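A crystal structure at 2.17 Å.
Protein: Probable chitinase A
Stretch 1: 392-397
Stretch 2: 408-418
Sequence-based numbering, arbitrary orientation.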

# COMPACT_ATOMS: atom_id res chain seq x y z
N ARG A 392 -2.03 -12.88 4.57
CA ARG A 392 -2.35 -11.61 5.22
C ARG A 392 -3.38 -10.77 4.46
O ARG A 392 -4.26 -10.17 5.07
N GLY A 393 -3.27 -10.70 3.13
CA GLY A 393 -4.31 -10.04 2.36
C GLY A 393 -3.92 -9.14 1.21
O GLY A 393 -3.16 -9.53 0.32
N VAL A 394 -4.46 -7.92 1.22
CA VAL A 394 -4.40 -7.03 0.06
C VAL A 394 -3.95 -5.61 0.43
O VAL A 394 -4.41 -5.04 1.42
N MET A 395 -3.04 -5.06 -0.37
CA MET A 395 -2.68 -3.65 -0.27
C MET A 395 -3.12 -2.92 -1.53
O MET A 395 -3.10 -3.49 -2.62
N THR A 396 -3.51 -1.65 -1.38
CA THR A 396 -3.87 -0.81 -2.53
C THR A 396 -3.39 0.62 -2.44
O THR A 396 -3.43 1.24 -1.38
N TRP A 397 -2.95 1.14 -3.58
CA TRP A 397 -2.90 2.57 -3.81
C TRP A 397 -4.20 2.95 -4.52
O TRP A 397 -4.37 2.59 -5.68
N THR A 408 -15.31 1.65 -4.61
CA THR A 408 -15.57 0.52 -5.50
C THR A 408 -14.56 -0.60 -5.32
O THR A 408 -14.79 -1.73 -5.77
N PHE A 409 -13.43 -0.30 -4.68
CA PHE A 409 -12.44 -1.32 -4.38
C PHE A 409 -12.62 -1.82 -2.95
O PHE A 409 -12.78 -3.02 -2.71
N SER A 410 -12.60 -0.89 -1.99
CA SER A 410 -12.61 -1.25 -0.57
C SER A 410 -13.84 -2.05 -0.15
O SER A 410 -13.73 -2.99 0.63
N ARG A 411 -15.02 -1.69 -0.67
CA ARG A 411 -16.24 -2.37 -0.24
C ARG A 411 -16.25 -3.86 -0.63
O ARG A 411 -16.42 -4.71 0.24
N PRO A 412 -16.07 -4.18 -1.93
CA PRO A 412 -16.14 -5.62 -2.21
C PRO A 412 -14.91 -6.40 -1.73
O PRO A 412 -15.05 -7.56 -1.36
N VAL A 413 -13.74 -5.77 -1.72
CA VAL A 413 -12.53 -6.48 -1.33
C VAL A 413 -12.51 -6.76 0.17
O VAL A 413 -12.12 -7.85 0.59
N ALA A 414 -12.94 -5.80 0.98
CA ALA A 414 -13.06 -6.04 2.42
C ALA A 414 -14.06 -7.16 2.70
O ALA A 414 -13.84 -7.97 3.59
N ALA A 415 -15.14 -7.19 1.93
CA ALA A 415 -16.14 -8.25 2.07
C ALA A 415 -15.52 -9.62 1.77
O ALA A 415 -15.81 -10.59 2.46
N SER A 416 -14.68 -9.67 0.74
CA SER A 416 -14.00 -10.91 0.37
C SER A 416 -13.04 -11.36 1.47
O SER A 416 -13.02 -12.53 1.85
N LEU A 417 -12.24 -10.43 1.98
CA LEU A 417 -11.33 -10.71 3.08
C LEU A 417 -12.08 -11.20 4.32
O LEU A 417 -11.61 -12.05 5.07
N ARG A 418 -13.28 -10.65 4.49
CA ARG A 418 -14.13 -10.91 5.65
C ARG A 418 -14.85 -12.26 5.55
O ARG A 418 -15.60 -12.64 6.45

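A helix laid nearly antiparallel against a strand, here at 161° with axes 9.5 Å apart at closest approach, meets it through residues spaced about one turn apart, and this pair from a probable chitinase A illustrates the rule. Phe409 points toward the strand with chi1 in the t well. Its ring receives Thr396 over one face: the methyl CG2 of Thr396 lies 3.6 Å from the centroid of the Phe409 ring, 20° off the normal, a CH-pi contact. Thr396 OG1 also comes within 3.1 Å of Phe409 CE1; the Thr396 chi1, at -3°, lies between wells. At the ring edge, Val394 CG1 sits 3.9 Å from Phe409 CZ. Ser410 points sideways and Arg411 and Pro412 lie out of reach, so the next contact is Val413, also t, whose CG1 stands 4.3 Å from CG2 of Val394, itself t. One turn on, Leu417 (m, t) points inward. Its CD2 lies 4.4 Å from Val394 CG2 and 4.0 Å from the CA of Gly393, where an ideal CB would be tight at 3.3 Å from that same Leu417 CD2. The backbone angles of Gly393 by themselves already call for glycine. No hydrogen bond crosses between the stretches; the contact is essentially apolar.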

# COMPACT_ATOMS: atom_id res chain seq x y z
CB ARG A 392 -1.07 -10.79 5.43
CG ARG A 392 -1.30 -9.50 6.22
CD ARG A 392 -1.86 -9.78 7.63
NE ARG A 392 -0.86 -10.36 8.52
CZ ARG A 392 -0.99 -10.45 9.84
NH1 ARG A 392 -2.09 -10.00 10.43
NH2 ARG A 392 -0.03 -11.00 10.57
CB VAL A 394 -5.79 -6.94 -0.63
CG1 VAL A 394 -5.75 -6.01 -1.83
CG2 VAL A 394 -6.28 -8.33 -1.04
CB MET A 395 -1.17 -3.48 -0.06
CG MET A 395 -0.67 -2.03 -0.08
SD MET A 395 -0.35 -1.37 -1.74
CE MET A 395 1.40 -1.74 -1.95
CB THR A 396 -5.39 -0.71 -2.73
OG1 THR A 396 -6.07 -1.52 -1.76
CG2 THR A 396 -5.76 -1.12 -4.11
CB TRP A 397 -1.69 2.96 -4.66
CG TRP A 397 -1.51 4.43 -4.82
CD1 TRP A 397 -2.01 5.22 -5.82
CD2 TRP A 397 -0.78 5.31 -3.95
NE1 TRP A 397 -1.63 6.53 -5.63
CE2 TRP A 397 -0.87 6.61 -4.49
CE3 TRP A 397 -0.05 5.11 -2.78
CZ2 TRP A 397 -0.27 7.71 -3.89
CZ3 TRP A 397 0.55 6.21 -2.18
CH2 TRP A 397 0.44 7.49 -2.74
CB THR A 408 -15.58 0.95 -6.97
OG1 THR A 408 -14.41 1.73 -7.24
CG2 THR A 408 -16.81 1.79 -7.27
CB PHE A 409 -11.02 -0.79 -4.59
CG PHE A 409 -9.94 -1.84 -4.41
CD1 PHE A 409 -9.41 -2.10 -3.16
CD2 PHE A 409 -9.46 -2.55 -5.50
CE1 PHE A 409 -8.43 -3.07 -2.99
CE2 PHE A 409 -8.47 -3.51 -5.34
CZ PHE A 409 -7.96 -3.77 -4.08
CB SER A 410 -12.49 0.00 0.30
OG SER A 410 -13.56 0.89 0.06
CB ARG A 411 -17.49 -1.66 -0.78
CG ARG A 411 -17.88 -0.41 -0.00
CD ARG A 411 -19.07 0.28 -0.63
NE ARG A 411 -19.45 1.48 0.11
CZ ARG A 411 -20.33 2.38 -0.31
NH1 ARG A 411 -20.93 2.23 -1.49
NH2 ARG A 411 -20.62 3.44 0.44
CB PRO A 412 -16.26 -5.68 -3.74
CG PRO A 412 -15.63 -4.41 -4.21
CD PRO A 412 -15.94 -3.39 -3.16
CB VAL A 413 -11.27 -5.70 -1.75
CG1 VAL A 413 -10.02 -6.30 -1.12
CG2 VAL A 413 -11.14 -5.70 -3.27
CB ALA A 414 -13.47 -4.77 3.16
CB ALA A 415 -17.33 -7.99 1.16
CB SER A 416 -13.24 -10.74 -0.94
OG SER A 416 -14.14 -10.49 -2.01
CB LEU A 417 -10.51 -9.46 3.43
CG LEU A 417 -9.44 -9.05 2.42
CD1 LEU A 417 -8.97 -7.63 2.68
CD2 LEU A 417 -8.27 -10.03 2.48
CB ARG A 418 -15.14 -9.76 5.78
CG ARG A 418 -15.84 -9.64 7.11
CD ARG A 418 -16.75 -8.42 7.11
NE ARG A 418 -15.99 -7.18 6.99
CZ ARG A 418 -16.18 -6.27 6.04
NH1 ARG A 418 -17.11 -6.45 5.11
NH2 ARG A 418 -15.43 -5.17 6.01